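Local atomic coordinates of N-(5'-phosphoribosyl)anthranilate isomerase (Jonesia denitrificans, PDB entry 4WUI), a protein that probably catalyses the isomerisation of N-(5-phospho-beta-D-ribosyl)anthranilate to 1-(2-carboxyphenylamino)-1-deoxy-D-ribulose 5-phosphate, the third step from chorismate to tryptophan. Residues 9-14 / 18-23; 65-70 / 93-98; 165-170 / 201-206. One frame throughout, in Å; residues are numbered along the deposited sequence. Where two conformers were deposited one is given.

Contact 1 (9-14 / 18-23); sequences CGLTDP and DAAQAA
The carbonyl oxygen of P14 accepts a nearly straight hydrogen bond from the backbone N of D18 (D18 N to P14 O 2.8 Å, N-H...O angle 166°), the i to i+4 bond of the first turn of helix 14-22. P14 suits this first turn because its ring replaces an N-H that no preceding turn could satisfy. D13 stands before it as the N-cap, its OD1 taking the backbone N of A16, the usual task of an aspartate here. D18 has its CG anti to its own carbonyl carbon (chi1 -73°), which folds the carboxylate back beside the same P14 carbonyl: D18 CG lies 3.3 Å from P14 O. Two oxygen-bearing groups meet here without bonding, and the exposed carboxylate can be reached by water. Deeper in, the contact turns apolar. One methyl of L11 points at the helix, with L11 CD2 4.2 Å from A20 CB, a light touch between two buried side chains. Leucine spans from the loop to the helix, while alanine keeps that side of the helix slim. The backbone of L11 is hydrogen-bonded with G29, and L11 and A20 both touch I28, so the pair packs on strand 27-32. A19 turns instead to P190 and I193 of helix 190-204, and thus helix 14-22 lies against both the barrel wall and the chain's last helix.

Contact 2 (65-70 / 93-98); sequences TPIADA and VAYAAA
I67 reaches from the first turn of helix 67-77 to Y95 and A96 of helix 90-99, two consecutive outer helices of the TIM barrel, each following its own strand of the parallel sheet. The isoleucine divides its branches between two partners. Its CG2 methyl meets the tyrosine ring, I67 CG2 lying 3.8 Å from Y95 CD2, and the two side chains run past each other in opposite directions. The other branch lies mainly against A96, its CG1 also near the ring: chi1 (-166°) sends CG1 toward helix 90-99, and chi2 (63°) sets the terminal methyl, I67 CD1, 3.9 Å from A96 CB. A96, buried and short, lets the isoleucine approach the helix backbone. Cutting I67 back to an alanine would probably open a gap beside A96 and take away the methyl that lies against Y95 CD2.

The second shell holds these groups in place. I67 also rests on Y88 and on L84 of strand 81-84, the strand between the two helices, while L71, one turn further along helix 67-77, touches both Y95 and A96. R99 makes a cation-pi interaction with the Y95 ring and donates through NH1 to the backbone oxygen of Y95, so it contacts both the ring and the backbone of that residue. Tyrosine suits this partly exposed position: its ring carbons pack while the hydroxyl extends past them to A68, which, exposed on the next helical position, offers its single methyl, A68 CB being 4.3 Å from Y95 OH.

Contact 3 (165-170 / 201-206); sequences DAITTT and RGVSCP
V203 meets the CG2 methyl of I167 and the hydroxyl oxygen of T168; no flat side chain brings a face or an edge into the contact, and the flat groups of both segments have other partners. D165 leaves its backbone away from the other segment and, in the conformer given, its OD2 receives the backbone N of W138, while the R201 guanidinium reaches through NH2 to H24 O. Both methyls of V203 come over to helix 163-170. The V203 CG1 methyl, anti to the backbone N (chi1 176°), touches both partners, lying 4.0 Å from I167 CG2 and 3.4 Å from T168 OG1. V203 CG2 follows at 3.8 Å from T168 OG1, so the hydroxyl oxygen sits against both methyls.

The polar need of that hydroxyl is met by A164 O, a turn earlier in its own helix, so it can lie against carbon. T169 makes the corresponding bond, T169 OG1 to D165 O 2.9 Å, though it takes no part in the contact. Threonine thus serves an exposed helix surface, while I167 supplies the buried side. The chemistry implies van der Waals contact between helices 163-170 and 190-204, apolar at I167 and with an already hydrogen-bonded hydroxyl at T168, the polar bonds being kept within helix 163-170 or sent to other parts of the barrel.

From the N terminus the three contacts come in series, none nested in or crossing another. Contact 1 is the most local, closing the turn from the loop after strand 5-8 into helix 14-22. Contact 2 spans a helix-strand-helix unit, bringing helices 67-77 and 90-99 together around strand 81-84. Contact 3 does likewise late in the chain, joining helix 163-170 to the terminal helix 190-204 across strand 174-177. Contacts 2 and 3 lie on opposite sides of the chain's centre, 35 Å apart between centres. Contacts 1 and 3 touch: A23 O and R201 NH1, 2.9 Å apart, probably hydrogen-bond, tying the last helix to the residue that follows the first.

Contact 1 (9-14 / 18-23)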
ATOM      1  N   CYS A   9       1.011  -0.095   5.137  1.00  7.93           N
ATOM      2  CA  CYS A   9       0.547   1.261   4.898  1.00  8.15           C
ATOM      3  C   CYS A   9       0.030   1.904   6.167  1.00  8.67           C
ATOM      4  O   CYS A   9      -0.495   1.245   7.041  1.00 12.39           O
ATOM      5  CB  CYS A   9      -0.547   1.266   3.829  1.00  8.97           C
ATOM      6  SG  CYS A   9      -0.752   2.915   3.104  1.00 11.24           S
ATOM      7  N   GLY A  10       0.128   3.216   6.250  1.00  8.19           N
ATOM      8  CA  GLY A  10      -0.472   3.919   7.358  1.00  8.27           C
ATOM      9  C   GLY A  10       0.267   3.796   8.672  1.00  8.00           C
ATOM     10  O   GLY A  10      -0.370   3.652   9.718  1.00  8.66           O
ATOM     11  N   LEU A  11       1.599   3.883   8.636  1.00  8.31           N
ATOM     12  CA  LEU A  11       2.382   3.872   9.865  1.00  8.53           C
ATOM     13  C   LEU A  11       2.464   5.274  10.423  1.00  8.50           C
ATOM     14  O   LEU A  11       2.506   6.258   9.697  1.00  8.44           O
ATOM     15  CB  LEU A  11       3.775   3.323   9.624  1.00  9.62           C
ATOM     16  CG  LEU A  11       3.855   1.763   9.644  1.00 11.86           C
ATOM     17  CD1 LEU A  11       3.068   1.090   8.586  1.00 13.34           C
ATOM     18  CD2 LEU A  11       5.305   1.316   9.624  1.00 12.07           C
ATOM     19  N   THR A  12       2.536   5.369  11.752  1.00  9.07           N
ATOM     20  CA  THR A  12       2.514   6.670  12.405  1.00 10.19           C
ATOM     21  C   THR A  12       3.574   6.871  13.484  1.00  9.91           C
ATOM     22  O   THR A  12       3.658   7.988  14.040  1.00 10.90           O
ATOM     23  CB  THR A  12       1.124   6.942  13.012  1.00 11.56           C
ATOM     24  OG1 THR A  12       0.883   5.955  14.028  1.00 13.50           O
ATOM     25  CG2 THR A  12       0.025   6.925  11.968  1.00 11.85           C
ATOM     26  N   ASP A  13       4.404   5.880  13.769  1.00  9.75           N
ATOM     27  CA  ASP A  13       5.400   6.054  14.825  1.00 10.03           C
ATOM     28  C   ASP A  13       6.631   5.197  14.561  1.00 10.14           C
ATOM     29  O   ASP A  13       6.568   4.199  13.822  1.00 10.06           O
ATOM     30  CB  ASP A  13       4.813   5.857  16.243  1.00 10.68           C
ATOM     31  CG  ASP A  13       4.365   4.455  16.584  1.00 11.15           C
ATOM     32  OD1 ASP A  13       4.188   3.577  15.695  1.00 10.96           O
ATOM     33  OD2 ASP A  13       4.227   4.243  17.830  1.00 13.27           O
ATOM     34  N   PRO A  14       7.748   5.568  15.198  1.00 10.26           N
ATOM     35  CA  PRO A  14       8.957   4.742  15.109  1.00 10.69           C
ATOM     36  C   PRO A  14       8.755   3.330  15.618  1.00 10.94           C
ATOM     37  O   PRO A  14       9.415   2.408  15.105  1.00 11.20           O
ATOM     38  CB  PRO A  14       9.974   5.521  15.959  1.00 11.26           C
ATOM     39  CG  PRO A  14       9.554   6.943  15.744  1.00 11.13           C
ATOM     40  CD  PRO A  14       8.051   6.882  15.812  1.00 10.80           C
ATOM     41  N   ASP A  18      10.160   0.370  13.331  1.00 11.15           N
ATOM     42  CA  ASP A  18      11.119  -0.613  13.778  1.00 12.16           C
ATOM     43  C   ASP A  18      10.643  -2.028  13.468  1.00 11.64           C
ATOM     44  O   ASP A  18      11.441  -2.887  13.044  1.00 12.06           O
ATOM     45  CB  ASP A  18      11.337  -0.484  15.301  1.00 14.05           C
ATOM     46  CG  ASP A  18      12.146   0.728  15.695  1.00 17.03           C
ATOM     47  OD1 ASP A  18      12.777   1.328  14.809  1.00 18.22           O
ATOM     48  OD2 ASP A  18      12.146   1.064  16.900  1.00 18.76           O
ATOM     49  N   ALA A  19       9.360  -2.299  13.682  1.00 11.39           N
ATOM     50  CA  ALA A  19       8.819  -3.629  13.387  1.00 11.51           C
ATOM     51  C   ALA A  19       8.858  -3.911  11.889  1.00 10.82           C
ATOM     52  O   ALA A  19       9.150  -5.034  11.458  1.00 11.44           O
ATOM     53  CB  ALA A  19       7.408  -3.742  13.919  1.00 12.46           C
ATOM     54  N   ALA A  20       8.528  -2.920  11.082  1.00 10.44           N
ATOM     55  CA  ALA A  20       8.558  -3.088   9.638  1.00 10.24           C
ATOM     56  C   ALA A  20       9.990  -3.369   9.141  1.00 10.08           C
ATOM     57  O   ALA A  20      10.188  -4.217   8.261  1.00 10.63           O
ATOM     58  CB  ALA A  20       7.980  -1.854   8.987  1.00 10.94           C
ATOM     59  N   GLN A  21      10.996  -2.675   9.701  0.55 10.34           N
ATOM     60  CA  GLN A  21      12.397  -2.912   9.329  0.55 10.73           C
ATOM     61  C   GLN A  21      12.825  -4.302   9.794  0.55 10.88           C
ATOM     62  O   GLN A  21      13.556  -4.995   9.092  0.55 11.32           O
ATOM     63  CB  GLN A  21      13.351  -1.851   9.924  0.55 11.02           C
ATOM     64  CG  GLN A  21      13.150  -0.375   9.443  0.55 10.97           C
ATOM     65  CD  GLN A  21      13.997   0.129   8.232  0.55 10.13           C
ATOM     66  OE1 GLN A  21      14.106   1.345   8.056  0.55 10.46           O
ATOM     67  NE2 GLN A  21      14.514  -0.761   7.383  0.55 10.22           N
ATOM     68  N   ALA A  22      12.413  -4.709  10.994  1.00 11.02           N
ATOM     69  CA  ALA A  22      12.800  -6.011  11.520  1.00 11.81           C
ATOM     70  C   ALA A  22      12.215  -7.154  10.688  1.00 11.44           C
ATOM     71  O   ALA A  22      12.816  -8.219  10.596  1.00 12.97           O
ATOM     72  CB  ALA A  22      12.397  -6.146  12.978  1.00 12.70           C
ATOM     73  N   ALA A  23      11.041  -6.940  10.116  1.00 10.69           N
ATOM     74  CA  ALA A  23      10.371  -7.931   9.267  1.00 11.04           C
ATOM     75  C   ALA A  23      10.820  -7.816   7.804  1.00 10.42           C
ATOM     76  O   ALA A  23      10.376  -8.587   6.969  1.00 11.75           O
ATOM     77  CB  ALA A  23       8.884  -7.745   9.345  1.00 11.83           C
TER

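Contact 2 (65-70 / 93-98)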
ATOM      1  N   THR A  65      -5.798  15.737  -1.361  1.00 11.19           N
ATOM      2  CA  THR A  65      -4.851  16.834  -1.521  1.00 11.37           C
ATOM      3  C   THR A  65      -4.792  17.226  -3.008  1.00 11.92           C
ATOM      4  O   THR A  65      -4.551  16.381  -3.850  1.00 12.17           O
ATOM      5  CB  THR A  65      -3.466  16.406  -1.022  1.00 11.30           C
ATOM      6  OG1 THR A  65      -3.535  15.987   0.353  1.00 11.50           O
ATOM      7  CG2 THR A  65      -2.444  17.510  -1.188  1.00 11.52           C
ATOM      8  N   PRO A  66      -4.987  18.510  -3.355  1.00 12.24           N
ATOM      9  CA  PRO A  66      -4.850  18.914  -4.764  1.00 12.45           C
ATOM     10  C   PRO A  66      -3.536  18.400  -5.331  1.00 11.57           C
ATOM     11  O   PRO A  66      -2.507  18.466  -4.661  1.00 11.61           O
ATOM     12  CB  PRO A  66      -4.868  20.438  -4.698  1.00 14.07           C
ATOM     13  CG  PRO A  66      -5.694  20.740  -3.464  1.00 14.51           C
ATOM     14  CD  PRO A  66      -5.357  19.648  -2.484  1.00 13.35           C
ATOM     15  N   ILE A  67      -3.558  17.898  -6.563  1.00 11.77           N
ATOM     16  CA  ILE A  67      -2.419  17.165  -7.070  1.00 11.55           C
ATOM     17  C   ILE A  67      -1.124  17.962  -7.082  1.00 11.40           C
ATOM     18  O   ILE A  67      -0.076  17.403  -6.781  1.00 11.33           O
ATOM     19  CB  ILE A  67      -2.741  16.521  -8.462  1.00 12.22           C
ATOM     20  CG1 ILE A  67      -1.690  15.474  -8.858  1.00 12.07           C
ATOM     21  CG2 ILE A  67      -2.906  17.567  -9.542  1.00 12.92           C
ATOM     22  CD1 ILE A  67      -1.634  14.287  -7.924  1.00 12.11           C
ATOM     23  N   ALA A  68      -1.157  19.257  -7.386  1.00 12.16           N
ATOM     24  CA  ALA A  68       0.077  20.024  -7.352  1.00 13.05           C
ATOM     25  C   ALA A  68       0.661  20.096  -5.924  1.00 12.29           C
ATOM     26  O   ALA A  68       1.884  20.067  -5.736  1.00 12.60           O
ATOM     27  CB  ALA A  68      -0.147  21.421  -7.924  1.00 14.57           C
ATOM     28  N   ASP A  69      -0.212  20.216  -4.931  1.00 12.19           N
ATOM     29  CA  ASP A  69       0.212  20.211  -3.540  1.00 12.25           C
ATOM     30  C   ASP A  69       0.753  18.846  -3.120  1.00 11.46           C
ATOM     31  O   ASP A  69       1.703  18.776  -2.338  1.00 11.76           O
ATOM     32  CB  ASP A  69      -0.948  20.586  -2.616  1.00 13.75           C
ATOM     33  CG  ASP A  69      -1.352  22.038  -2.695  1.00 17.05           C
ATOM     34  OD1 ASP A  69      -0.682  22.848  -3.373  1.00 18.64           O
ATOM     35  OD2 ASP A  69      -2.318  22.377  -1.970  1.00 18.84           O
ATOM     36  N   ALA A  70       0.144  17.783  -3.627  1.00 10.59           N
ATOM     37  CA  ALA A  70       0.615  16.449  -3.321  1.00 10.47           C
ATOM     38  C   ALA A  70       2.015  16.228  -3.859  1.00  9.79           C
ATOM     39  O   ALA A  70       2.869  15.624  -3.201  1.00  9.93           O
ATOM     40  CB  ALA A  70      -0.345  15.405  -3.854  1.00 10.88           C
ATOM     41  N   VAL A  93      -3.430  11.541 -12.319  1.00  9.98           N
ATOM     42  CA  VAL A  93      -2.420  10.500 -12.234  1.00  9.41           C
ATOM     43  C   VAL A  93      -1.300  10.799 -13.234  1.00  9.30           C
ATOM     44  O   VAL A  93      -0.109  10.754 -12.889  1.00  9.22           O
ATOM     45  CB  VAL A  93      -3.003   9.104 -12.462  1.00 10.17           C
ATOM     46  CG1 VAL A  93      -1.902   8.053 -12.527  1.00 10.43           C
ATOM     47  CG2 VAL A  93      -4.042   8.766 -11.401  1.00 11.18           C
ATOM     48  N   ALA A  94      -1.660  11.135 -14.478  1.00  9.10           N
ATOM     49  CA  ALA A  94      -0.658  11.375 -15.509  1.00  9.29           C
ATOM     50  C   ALA A  94       0.086  12.692 -15.286  1.00  8.98           C
ATOM     51  O   ALA A  94       1.270  12.794 -15.601  1.00  9.37           O
ATOM     52  CB  ALA A  94      -1.307  11.336 -16.873  1.00  9.40           C
ATOM     53  N   TYR A  95      -0.606  13.695 -14.764  1.00  9.20           N
ATOM     54  CA  TYR A  95       0.029  14.962 -14.413  1.00  9.46           C
ATOM     55  C   TYR A  95       1.147  14.687 -13.421  1.00  9.14           C
ATOM     56  O   TYR A  95       2.280  15.173 -13.562  1.00  9.24           O
ATOM     57  CB  TYR A  95      -1.029  15.897 -13.808  1.00 10.39           C
ATOM     58  CG  TYR A  95      -0.508  17.242 -13.366  1.00 10.80           C
ATOM     59  CD1 TYR A  95      -0.494  18.330 -14.227  1.00 12.19           C
ATOM     60  CD2 TYR A  95      -0.066  17.441 -12.073  1.00 11.81           C
ATOM     61  CE1 TYR A  95      -0.030  19.567 -13.833  1.00 13.50           C
ATOM     62  CE2 TYR A  95       0.402  18.678 -11.664  1.00 12.83           C
ATOM     63  CZ  TYR A  95       0.419  19.734 -12.534  1.00 13.96           C
ATOM     64  OH  TYR A  95       0.892  20.949 -12.083  1.00 16.83           O
ATOM     65  N   ALA A  96       0.844  13.886 -12.398  1.00  8.86           N
ATOM     66  CA  ALA A  96       1.844  13.509 -11.411  1.00  8.86           C
ATOM     67  C   ALA A  96       2.957  12.648 -11.997  1.00  8.76           C
ATOM     68  O   ALA A  96       4.124  12.856 -11.706  1.00  9.16           O
ATOM     69  CB  ALA A  96       1.174  12.811 -10.235  1.00  9.65           C
ATOM     70  N   ALA A  97       2.595  11.675 -12.841  1.00  9.05           N
ATOM     71  CA  ALA A  97       3.594  10.777 -13.402  1.00  9.56           C
ATOM     72  C   ALA A  97       4.613  11.518 -14.260  1.00  9.70           C
ATOM     73  O   ALA A  97       5.763  11.094 -14.330  1.00 11.17           O
ATOM     74  CB  ALA A  97       2.923   9.666 -14.190  1.00  9.87           C
ATOM     75  N   ALA A  98       4.219  12.605 -14.893  1.00  9.40           N
ATOM     76  CA  ALA A  98       5.169  13.378 -15.681  1.00  9.99           C
ATOM     77  C   ALA A  98       6.128  14.180 -14.801  1.00  9.86           C
ATOM     78  O   ALA A  98       7.206  14.600 -15.271  1.00 10.91           O
ATOM     79  CB  ALA A  98       4.440  14.321 -16.636  1.00 10.79           C
TER

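Contact 3 (165-170 / 201-206)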
ATOM      1  N   ASP A 165      -3.745 -17.583   2.418  0.59  9.37           N
ATOM      2  CA  ASP A 165      -4.823 -18.007   1.527  0.59  9.59           C
ATOM      3  C   ASP A 165      -4.886 -17.059   0.323  0.59  9.20           C
ATOM      4  O   ASP A 165      -4.865 -17.506  -0.831  0.59  9.65           O
ATOM      5  CB  ASP A 165      -6.113 -17.998   2.355  0.59 10.18           C
ATOM      6  CG  ASP A 165      -7.325 -18.605   1.651  0.59 10.54           C
ATOM      7  OD1 ASP A 165      -7.225 -19.169   0.538  0.59 10.99           O
ATOM      8  OD2 ASP A 165      -8.410 -18.518   2.281  0.59 10.88           O
ATOM      9  N   ALA A 166      -4.930 -15.748   0.581  1.00  9.84           N
ATOM     10  CA  ALA A 166      -5.014 -14.775  -0.483  1.00 10.10           C
ATOM     11  C   ALA A 166      -3.849 -14.896  -1.468  1.00  9.68           C
ATOM     12  O   ALA A 166      -4.035 -14.893  -2.690  1.00 10.52           O
ATOM     13  CB  ALA A 166      -5.054 -13.336   0.068  1.00 10.18           C
ATOM     14  N   ILE A 167      -2.622 -14.994  -0.951  1.00  9.61           N
ATOM     15  CA  ILE A 167      -1.450 -15.082  -1.830  1.00 10.14           C
ATOM     16  C   ILE A 167      -1.438 -16.400  -2.585  1.00 10.14           C
ATOM     17  O   ILE A 167      -1.110 -16.443  -3.755  1.00 10.76           O
ATOM     18  CB  ILE A 167      -0.149 -14.875  -1.034  1.00 10.90           C
ATOM     19  CG1 ILE A 167      -0.052 -13.381  -0.622  1.00 10.94           C
ATOM     20  CG2 ILE A 167       1.091 -15.304  -1.850  1.00 12.09           C
ATOM     21  CD1 ILE A 167       1.100 -13.106   0.309  1.00 11.64           C
ATOM     22  N   THR A 168      -1.764 -17.492  -1.908  1.00  9.69           N
ATOM     23  CA  THR A 168      -1.736 -18.802  -2.565  1.00 10.34           C
ATOM     24  C   THR A 168      -2.706 -18.860  -3.735  1.00 10.22           C
ATOM     25  O   THR A 168      -2.390 -19.374  -4.809  1.00 11.49           O
ATOM     26  CB  THR A 168      -2.058 -19.906  -1.534  1.00 11.44           C
ATOM     27  OG1 THR A 168      -1.046 -19.954  -0.524  1.00 12.52           O
ATOM     28  CG2 THR A 168      -2.123 -21.270  -2.180  1.00 13.09           C
ATOM     29  N   THR A 169      -3.905 -18.329  -3.521  1.00  9.68           N
ATOM     30  CA  THR A 169      -4.984 -18.457  -4.494  1.00 10.44           C
ATOM     31  C   THR A 169      -4.955 -17.395  -5.583  1.00 10.82           C
ATOM     32  O   THR A 169      -5.333 -17.686  -6.708  1.00 12.70           O
ATOM     33  CB  THR A 169      -6.371 -18.515  -3.844  1.00 10.87           C
ATOM     34  OG1 THR A 169      -6.646 -17.283  -3.162  1.00 10.93           O
ATOM     35  CG2 THR A 169      -6.497 -19.707  -2.895  1.00 11.70           C
ATOM     36  N   THR A 170      -4.525 -16.180  -5.249  1.00 10.46           N
ATOM     37  CA  THR A 170      -4.556 -15.063  -6.165  1.00 10.53           C
ATOM     38  C   THR A 170      -3.175 -14.734  -6.786  1.00 10.24           C
ATOM     39  O   THR A 170      -3.114 -14.098  -7.831  1.00 10.74           O
ATOM     40  CB  THR A 170      -5.206 -13.821  -5.470  1.00 12.14           C
ATOM     41  OG1 THR A 170      -6.603 -14.104  -5.269  1.00 15.35           O
ATOM     42  CG2 THR A 170      -5.153 -12.581  -6.271  1.00 12.63           C
ATOM     43  N   ARG A 201       5.302 -14.717   3.528  1.00 13.86           N
ATOM     44  CA  ARG A 201       6.523 -15.292   2.977  1.00 15.19           C
ATOM     45  C   ARG A 201       6.552 -16.794   3.077  1.00 15.80           C
ATOM     46  O   ARG A 201       7.283 -17.462   2.338  1.00 17.04           O
ATOM     47  CB  ARG A 201       7.738 -14.729   3.668  1.00 16.40           C
ATOM     48  CG  ARG A 201       7.960 -13.359   3.209  1.00 17.71           C
ATOM     49  CD  ARG A 201       9.345 -12.873   3.557  1.00 18.29           C
ATOM     50  NE  ARG A 201       9.474 -11.540   3.013  1.00 18.22           N
ATOM     51  CZ  ARG A 201       9.967 -10.497   3.661  1.00 17.37           C
ATOM     52  NH1 ARG A 201      10.487 -10.584   4.902  1.00 16.74           N
ATOM     53  NH2 ARG A 201       9.965  -9.343   3.026  1.00 18.17           N
ATOM     54  N   GLY A 202       5.761 -17.343   3.975  1.00 15.95           N
ATOM     55  CA  GLY A 202       5.724 -18.768   4.150  1.00 17.06           C
ATOM     56  C   GLY A 202       5.071 -19.459   2.994  1.00 17.77           C
ATOM     57  O   GLY A 202       5.217 -20.662   2.876  1.00 19.16           O
ATOM     58  N   VAL A 203       4.371 -18.725   2.130  1.00 17.26           N
ATOM     59  CA  VAL A 203       3.752 -19.328   0.955  1.00 18.67           C
ATOM     60  C   VAL A 203       4.847 -19.781   0.014  1.00 22.03           C
ATOM     61  O   VAL A 203       4.871 -20.940  -0.376  1.00 23.23           O
ATOM     62  CB  VAL A 203       2.760 -18.368   0.253  1.00 18.27           C
ATOM     63  CG1 VAL A 203       2.202 -19.020  -1.027  1.00 18.34           C
ATOM     64  CG2 VAL A 203       1.644 -17.959   1.201  1.00 17.85           C
ATOM     65  N   SER A 204       5.780 -18.901  -0.331  1.00 24.19           N
ATOM     66  CA  SER A 204       6.871 -19.325  -1.219  1.00 26.96           C
ATOM     67  C   SER A 204       8.069 -19.925  -0.468  1.00 28.25           C
ATOM     68  O   SER A 204       8.802 -20.734  -1.040  1.00 28.70           O
ATOM     69  CB  SER A 204       7.332 -18.162  -2.085  1.00 28.46           C
ATOM     70  OG  SER A 204       8.002 -17.207  -1.285  1.00 29.99           O
ATOM     71  N   CYS A 205       8.291 -19.525   0.787  1.00 29.06           N
ATOM     72  CA  CYS A 205       9.419 -20.048   1.575  1.00 30.29           C
ATOM     73  C   CYS A 205       8.974 -20.464   2.966  1.00 29.00           C
ATOM     74  O   CYS A 205       9.318 -19.817   3.961  1.00 28.67           O
ATOM     75  CB  CYS A 205      10.559 -19.026   1.677  1.00 32.88           C
ATOM     76  SG  CYS A 205      12.075 -19.696   2.501  1.00 35.36           S
ATOM     77  N   PRO A 206       8.233 -21.576   3.049  1.00 28.26           N
ATOM     78  CA  PRO A 206       7.717 -22.007   4.357  1.00 28.52           C
ATOM     79  C   PRO A 206       8.854 -22.478   5.256  1.00 30.38           C
ATOM     80  O   PRO A 206       9.908 -22.942   4.755  1.00 29.83           O
ATOM     81  CB  PRO A 206       6.760 -23.150   4.003  1.00 27.31           C
ATOM     82  CG  PRO A 206       7.336 -23.732   2.719  1.00 27.26           C
ATOM     83  CD  PRO A 206       7.923 -22.544   1.975  1.00 27.64           C
TER